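Local atomic coordinates of GH5 (Bacteroidetes bacterium AC2a, PDB entry 4YHE), a protein that probably hydrolyses beta-1,4-glucosidic bonds in cellulose and related beta-glucans, as a family 5 glycoside hydrolase linked with a polysaccharide utilization locus. Residues A[255-263]-A[381-389]; A[295-303]-A[336-344]. All blocks are in the same frame, centred on the assembly; numbering follows the deposited sequence.

Contact 1 (A[255-263]-A[381-389])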
# COMPACT_ATOMS: atom_id res chain seq x y z
N ASN A 255 -6.83 -7.92 21.62
CA ASN A 255 -6.20 -9.04 20.95
C ASN A 255 -7.15 -10.10 20.42
O ASN A 255 -6.71 -11.16 20.02
CB ASN A 255 -5.11 -9.61 21.86
CG ASN A 255 -3.90 -8.70 21.91
OD1 ASN A 255 -3.18 -8.58 20.94
ND2 ASN A 255 -3.74 -7.99 23.01
N GLU A 256 -8.43 -9.77 20.36
CA GLU A 256 -9.42 -10.59 19.68
C GLU A 256 -10.22 -9.72 18.70
O GLU A 256 -10.24 -8.49 18.82
CB GLU A 256 -10.29 -11.31 20.72
CG GLU A 256 -9.52 -12.31 21.57
CD GLU A 256 -10.34 -13.10 22.59
OE1 GLU A 256 -11.45 -12.67 22.97
OE2 GLU A 256 -9.85 -14.17 23.03
N TRP A 257 -10.89 -10.35 17.74
CA TRP A 257 -11.64 -9.64 16.72
C TRP A 257 -12.79 -10.48 16.23
O TRP A 257 -12.65 -11.70 16.11
CB TRP A 257 -10.74 -9.27 15.53
CG TRP A 257 -11.41 -8.50 14.42
CD1 TRP A 257 -11.59 -7.13 14.36
CD2 TRP A 257 -11.97 -9.02 13.22
NE1 TRP A 257 -12.23 -6.79 13.21
CE2 TRP A 257 -12.45 -7.93 12.47
CE3 TRP A 257 -12.09 -10.31 12.68
CZ2 TRP A 257 -13.06 -8.08 11.23
CZ3 TRP A 257 -12.70 -10.45 11.47
CH2 TRP A 257 -13.19 -9.35 10.76
N GLY A 258 -13.91 -9.82 15.99
CA GLY A 258 -15.09 -10.45 15.44
C GLY A 258 -16.07 -10.96 16.47
O GLY A 258 -15.88 -10.81 17.69
N HIS A 259 -17.08 -11.64 15.95
CA HIS A 259 -18.26 -11.99 16.71
C HIS A 259 -18.00 -13.03 17.80
O HIS A 259 -18.76 -13.09 18.75
CB HIS A 259 -19.36 -12.44 15.76
CG HIS A 259 -19.15 -13.81 15.20
ND1 HIS A 259 -18.28 -14.07 14.16
CD2 HIS A 259 -19.73 -15.00 15.51
CE1 HIS A 259 -18.34 -15.35 13.84
NE2 HIS A 259 -19.19 -15.94 14.66
N THR A 260 -16.94 -13.83 17.69
CA THR A 260 -16.58 -14.76 18.78
C THR A 260 -15.55 -14.20 19.76
O THR A 260 -15.24 -14.81 20.77
CB THR A 260 -16.05 -16.11 18.24
OG1 THR A 260 -14.86 -15.90 17.46
CG2 THR A 260 -17.10 -16.79 17.38
N GLY A 261 -14.99 -13.03 19.45
CA GLY A 261 -14.04 -12.41 20.37
C GLY A 261 -14.71 -11.82 21.59
O GLY A 261 -15.83 -11.34 21.51
N LYS A 262 -14.01 -11.82 22.70
CA LYS A 262 -14.43 -11.06 23.88
C LYS A 262 -13.55 -9.82 24.10
O LYS A 262 -14.06 -8.76 24.47
CB LYS A 262 -14.40 -11.95 25.12
CG LYS A 262 -15.35 -13.14 25.03
CD LYS A 262 -16.79 -12.71 25.22
CE LYS A 262 -17.74 -13.90 25.13
NZ LYS A 262 -17.37 -14.96 26.11
N ASP A 263 -12.24 -9.95 23.89
CA ASP A 263 -11.31 -8.81 24.06
C ASP A 263 -11.24 -8.06 22.73
O ASP A 263 -10.24 -8.12 22.02
CB ASP A 263 -9.95 -9.32 24.49
CG ASP A 263 -8.93 -8.21 24.69
OD1 ASP A 263 -9.30 -7.17 25.24
OD2 ASP A 263 -7.76 -8.43 24.29
N TYR A 381 -17.00 -17.07 8.79
CA TYR A 381 -17.71 -16.58 9.96
C TYR A 381 -18.06 -17.69 10.96
O TYR A 381 -17.72 -17.64 12.15
CB TYR A 381 -18.99 -15.87 9.51
CG TYR A 381 -19.70 -15.06 10.56
CD1 TYR A 381 -20.69 -15.63 11.37
CD2 TYR A 381 -19.41 -13.70 10.71
CE1 TYR A 381 -21.36 -14.86 12.31
CE2 TYR A 381 -20.07 -12.94 11.66
CZ TYR A 381 -21.04 -13.52 12.45
OH TYR A 381 -21.68 -12.76 13.38
N ASP A 382 -18.71 -18.74 10.45
CA ASP A 382 -19.16 -19.84 11.32
C ASP A 382 -18.02 -20.66 11.91
O ASP A 382 -18.22 -21.41 12.86
CB ASP A 382 -20.09 -20.79 10.55
CG ASP A 382 -21.36 -20.12 10.08
OD1 ASP A 382 -21.74 -19.06 10.63
OD2 ASP A 382 -21.98 -20.66 9.13
N SER A 383 -16.83 -20.55 11.33
CA SER A 383 -15.67 -21.27 11.82
C SER A 383 -14.74 -20.41 12.70
O SER A 383 -13.62 -20.84 13.02
CB SER A 383 -14.88 -21.85 10.64
OG SER A 383 -14.28 -20.81 9.86
N ALA A 384 -15.21 -19.22 13.11
CA ALA A 384 -14.37 -18.31 13.89
C ALA A 384 -13.91 -18.94 15.21
O ALA A 384 -14.66 -19.67 15.86
CB ALA A 384 -15.11 -17.02 14.19
N PRO A 385 -12.69 -18.62 15.66
CA PRO A 385 -12.15 -19.33 16.82
C PRO A 385 -12.74 -18.91 18.18
O PRO A 385 -13.41 -17.88 18.33
CB PRO A 385 -10.67 -18.97 16.77
CG PRO A 385 -10.65 -17.58 16.16
CD PRO A 385 -11.78 -17.56 15.17
N GLU A 386 -12.44 -19.71 19.19
CA GLU A 386 -12.98 -19.50 20.53
C GLU A 386 -12.17 -18.49 21.35
O GLU A 386 -10.95 -18.56 21.38
CB GLU A 386 -12.93 -20.84 21.23
CG GLU A 386 -13.65 -20.94 22.54
CD GLU A 386 -13.81 -22.40 22.91
OE1 GLU A 386 -12.83 -23.18 22.75
OE2 GLU A 386 -14.92 -22.78 23.29
N SER A 387 -12.84 -17.57 22.04
CA SER A 387 -12.12 -16.62 22.87
C SER A 387 -11.35 -17.32 23.99
O SER A 387 -11.78 -18.37 24.49
CB SER A 387 -13.08 -15.60 23.47
OG SER A 387 -12.43 -14.86 24.48
N SER A 388 -10.22 -16.74 24.38
CA SER A 388 -9.47 -17.26 25.53
C SER A 388 -9.64 -16.32 26.74
O SER A 388 -8.78 -16.29 27.62
CB SER A 388 -7.99 -17.49 25.16
OG SER A 388 -7.31 -16.27 24.85
N ARG A 389 -10.75 -15.58 26.76
CA ARG A 389 -11.14 -14.71 27.89
C ARG A 389 -12.62 -14.79 28.27
O ARG A 389 -13.40 -15.59 27.72
CB ARG A 389 -10.80 -13.25 27.57
CG ARG A 389 -9.31 -12.96 27.56
CD ARG A 389 -8.80 -12.61 26.19
NE ARG A 389 -7.35 -12.41 26.20
CZ ARG A 389 -6.64 -11.87 25.22
NH1 ARG A 389 -7.24 -11.45 24.13
NH2 ARG A 389 -5.32 -11.73 25.32
O HOH W 1 -7.62 -15.52 22.33
O HOH W 2 -15.73 -17.32 21.84

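Contact 2 (A[295-303]-A[336-344])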
# COMPACT_ATOMS: atom_id res chain seq x y z
N GLU A 295 -1.47 -1.47 1.24
CA GLU A 295 -1.10 -2.02 2.53
C GLU A 295 -2.29 -2.50 3.28
O GLU A 295 -3.31 -1.80 3.34
CB GLU A 295 -0.42 -0.97 3.41
CG GLU A 295 0.84 -0.41 2.83
CD GLU A 295 1.45 0.73 3.67
OE1 GLU A 295 1.16 0.82 4.87
OE2 GLU A 295 2.23 1.49 3.08
N PHE A 296 -2.20 -3.71 3.85
CA PHE A 296 -3.11 -4.13 4.90
C PHE A 296 -2.37 -5.01 5.85
O PHE A 296 -1.30 -5.54 5.54
CB PHE A 296 -4.39 -4.84 4.36
CG PHE A 296 -4.16 -6.29 4.01
CD1 PHE A 296 -3.48 -6.62 2.84
CD2 PHE A 296 -4.56 -7.31 4.86
CE1 PHE A 296 -3.24 -7.95 2.49
CE2 PHE A 296 -4.34 -8.66 4.52
CZ PHE A 296 -3.66 -8.97 3.34
N GLY A 297 -2.93 -5.20 7.02
CA GLY A 297 -2.42 -6.21 7.91
C GLY A 297 -2.87 -6.05 9.33
O GLY A 297 -3.63 -5.13 9.67
N ALA A 298 -2.40 -6.98 10.14
CA ALA A 298 -2.60 -7.02 11.57
C ALA A 298 -1.36 -7.65 12.17
O ALA A 298 -0.83 -8.67 11.66
CB ALA A 298 -3.83 -7.86 11.94
N VAL A 299 -0.93 -7.11 13.31
CA VAL A 299 0.25 -7.61 13.97
C VAL A 299 0.11 -9.02 14.55
O VAL A 299 -0.99 -9.52 14.81
CB VAL A 299 0.77 -6.66 15.05
CG1 VAL A 299 1.12 -5.31 14.42
CG2 VAL A 299 -0.18 -6.53 16.24
N ARG A 300 1.26 -9.64 14.73
CA ARG A 300 1.37 -10.96 15.31
C ARG A 300 1.05 -10.92 16.80
O ARG A 300 1.25 -9.90 17.48
CB ARG A 300 2.81 -11.49 15.10
CG ARG A 300 3.01 -12.97 15.47
CD ARG A 300 4.42 -13.44 15.20
NE ARG A 300 5.41 -12.89 16.12
CZ ARG A 300 5.65 -13.38 17.34
NH1 ARG A 300 4.94 -14.39 17.83
NH2 ARG A 300 6.60 -12.84 18.08
N ARG A 301 0.61 -12.05 17.33
CA ARG A 301 0.31 -12.18 18.75
C ARG A 301 1.18 -13.21 19.45
O ARG A 301 1.52 -14.25 18.86
CB ARG A 301 -1.16 -12.57 18.93
CG ARG A 301 -2.11 -11.79 18.06
CD ARG A 301 -2.20 -10.32 18.43
NE ARG A 301 -2.47 -9.51 17.24
CZ ARG A 301 -3.25 -8.43 17.18
NH1 ARG A 301 -3.88 -7.96 18.25
NH2 ARG A 301 -3.39 -7.80 16.03
N ALA A 302 1.46 -12.98 20.74
CA ALA A 302 2.27 -13.96 21.52
C ALA A 302 1.55 -15.28 21.86
O ALA A 302 2.11 -16.37 21.75
CB ALA A 302 2.84 -13.29 22.77
N SER A 303 0.28 -15.17 22.21
CA SER A 303 -0.54 -16.33 22.57
C SER A 303 -1.07 -17.05 21.35
O SER A 303 -1.49 -16.42 20.38
CB SER A 303 -1.68 -15.86 23.51
OG SER A 303 -2.98 -16.19 23.04
N SER A 336 10.00 -9.28 13.84
CA SER A 336 9.52 -10.58 14.31
C SER A 336 8.76 -10.54 15.64
O SER A 336 8.21 -11.52 16.06
CB SER A 336 10.68 -11.58 14.42
OG SER A 336 11.56 -11.14 15.42
N LYS A 337 8.68 -9.38 16.28
CA LYS A 337 7.99 -9.27 17.56
C LYS A 337 6.47 -9.51 17.52
O LYS A 337 5.84 -9.47 16.46
CB LYS A 337 8.27 -7.90 18.19
CG LYS A 337 7.43 -6.77 17.62
CD LYS A 337 7.96 -5.42 18.06
CE LYS A 337 7.68 -5.09 19.51
NZ LYS A 337 6.23 -5.04 19.84
N ALA A 338 5.90 -9.73 18.70
CA ALA A 338 4.47 -9.80 18.90
C ALA A 338 4.04 -8.39 19.26
O ALA A 338 4.83 -7.62 19.76
CB ALA A 338 4.11 -10.76 20.02
N GLY A 339 2.78 -8.07 19.01
CA GLY A 339 2.24 -6.75 19.36
C GLY A 339 2.62 -5.67 18.38
O GLY A 339 2.98 -5.93 17.24
N ASN A 340 2.57 -4.44 18.86
CA ASN A 340 2.84 -3.25 18.09
C ASN A 340 4.09 -3.39 17.20
O ASN A 340 5.15 -3.77 17.68
CB ASN A 340 3.04 -2.09 19.09
CG ASN A 340 2.99 -0.76 18.44
OD1 ASN A 340 1.91 -0.23 18.19
ND2 ASN A 340 4.15 -0.18 18.19
N ASP A 341 3.91 -3.10 15.91
CA ASP A 341 4.90 -3.22 14.82
C ASP A 341 5.37 -4.61 14.43
O ASP A 341 6.27 -4.76 13.61
CB ASP A 341 6.09 -2.30 15.02
CG ASP A 341 5.89 -0.99 14.32
OD1 ASP A 341 5.66 -0.98 13.06
OD2 ASP A 341 5.87 0.01 15.05
N GLY A 342 4.69 -5.61 14.96
CA GLY A 342 5.07 -6.97 14.72
C GLY A 342 4.45 -7.48 13.46
O GLY A 342 3.50 -8.27 13.53
N PHE A 343 4.97 -7.03 12.31
CA PHE A 343 4.39 -7.44 10.99
C PHE A 343 5.26 -8.44 10.16
O PHE A 343 4.86 -8.87 9.07
CB PHE A 343 4.14 -6.21 10.10
CG PHE A 343 3.01 -5.30 10.57
CD1 PHE A 343 1.67 -5.65 10.38
CD2 PHE A 343 3.28 -4.05 11.16
CE1 PHE A 343 0.63 -4.81 10.75
CE2 PHE A 343 2.23 -3.22 11.56
CZ PHE A 343 0.92 -3.57 11.32
N GLY A 344 6.47 -8.76 10.61
CA GLY A 344 7.37 -9.55 9.80
C GLY A 344 6.89 -10.98 9.68
O GLY A 344 6.66 -11.64 10.69
O HOH W 3 6.01 -10.47 13.91

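Contact 1 (A[255-263]-A[381-389])
Glu256 reaches across to the C-terminal tail and takes hydrogen bonds on both carboxylate oxygens. Ser387 OG donates to Glu256 OE1 at 2.8 Å and Ser388 N to Glu256 OE2 at 2.9 Å, each arriving on the syn lone pair. OE1 also accepts the backbone N-H groups of Lys262 and Asp263, so three donors grip this one oxygen and fix the carboxylate's rotation. With chi1 at 168° Ser387 OG swings away from its own N toward Glu256, and it also accepts from Arg389 N, an ST turn. Further along, Thr260 OG1 donates to Pro385 O over 2.6 Å, in the carbonyl plane. One water bridges Glu256 OE2 to Ser388 OG, and a second joins Thr260 O to Ser387 N.

Here the C-terminal tail packs on a surface loop of the (beta/alpha)8 barrel: residues 255-263 belong to the loop between helices 246-249 and 270-285, while the tail runs off helix 377-382. Phe309 of helix 304-323 lies against Glu256 and Thr260.

The charged pairs gather at the very C-terminus. Arg389 NH1 sits 3.1 Å from Asp263 OD2, but the oxygen lies well out of the guanidinium plane, so charge alone binds them; the bridge to Glu256 OE2 is long, at 3.9 Å. Arg389 NH2 has a further mate in Asp306.

Aromatic and apolar contacts close the other end. The rings of His259 and Tyr381 form an offset stack, centroids 3.5 Å apart and planes only 4° from parallel. Tyr381 CZ lies over the centre of one imidazole face, and Thr260 CG2 covers the opposite face. His259 ND1 is hydrogen-bonded to Glu270, which should hold the imidazole's orientation. Ala384 CB packs against Thr260 CG2 (3.8 Å) and His259 CE1.

Contact 2 (A[295-303]-A[336-344])
Arg300 meets the 336-344 loop with both backbone and side chain. Its N-H points to Gly342 O (2.9 Å, in the carbonyl plane), and its carbonyl oxygen accepts from Gly339 N at 2.8 Å, a nearly straight bond (169°). Within the loop, Gly339 O is taken by Gly342 N, closing a type II turn. The Arg300 side chain starts anti to the backbone N and bends at chi3 (71°), which turns the guanidinium back over the loop. There NH2 donates to Ser336 O at 2.9 Å, while NE makes only weak bonds, to Ser336 O, Lys337 O and a water that itself donates to Lys337 O. Ala338 CB covers one face of the guanidinium. With Arg300 exchanged for an alanine, Ser336 O is likely to lose its main partner across the contact, and Ala338 CB its cover.

Lys337, just ahead of the turn, sends its NZ to Ala338 O and Asn340 O. Val299 O accepts from Arg301 NE, and Val299 CG1 comes over the face of the Phe343 ring in a CH-pi contact, 3.7 Å from its centroid, with the Gly297-Ala298 backbone at the ring's edge.

The pairing joins the loops after the last two strands of this (beta/alpha)8 barrel, at the C-terminal ends of the strands, where family 5 glycoside hydrolases have their active site.

Overall arrangement
Both contacts lie on the same side of the chain's centre, their own centres about 18 Å apart. Contact 1 is peripheral: its centre lies about 27 Å from the centre of the chain, that of contact 2 about 17 Å. Along the sequence 255-263 comes first, then 295-303 and 336-344, and finally 381-389, so the outer pair brackets the inner one. Helix 304-323, which follows 295-303, touches both: Asp306 serves Arg389 in contact 1, and Arg310 meets Arg300 in contact 2. They also touch directly, Asn255 OD1 lying 2.8 Å from Arg301 NH1 in a probable hydrogen bond. The C-terminal tail is thus linked, through the outer loop, to the loops following the last two barrel strands.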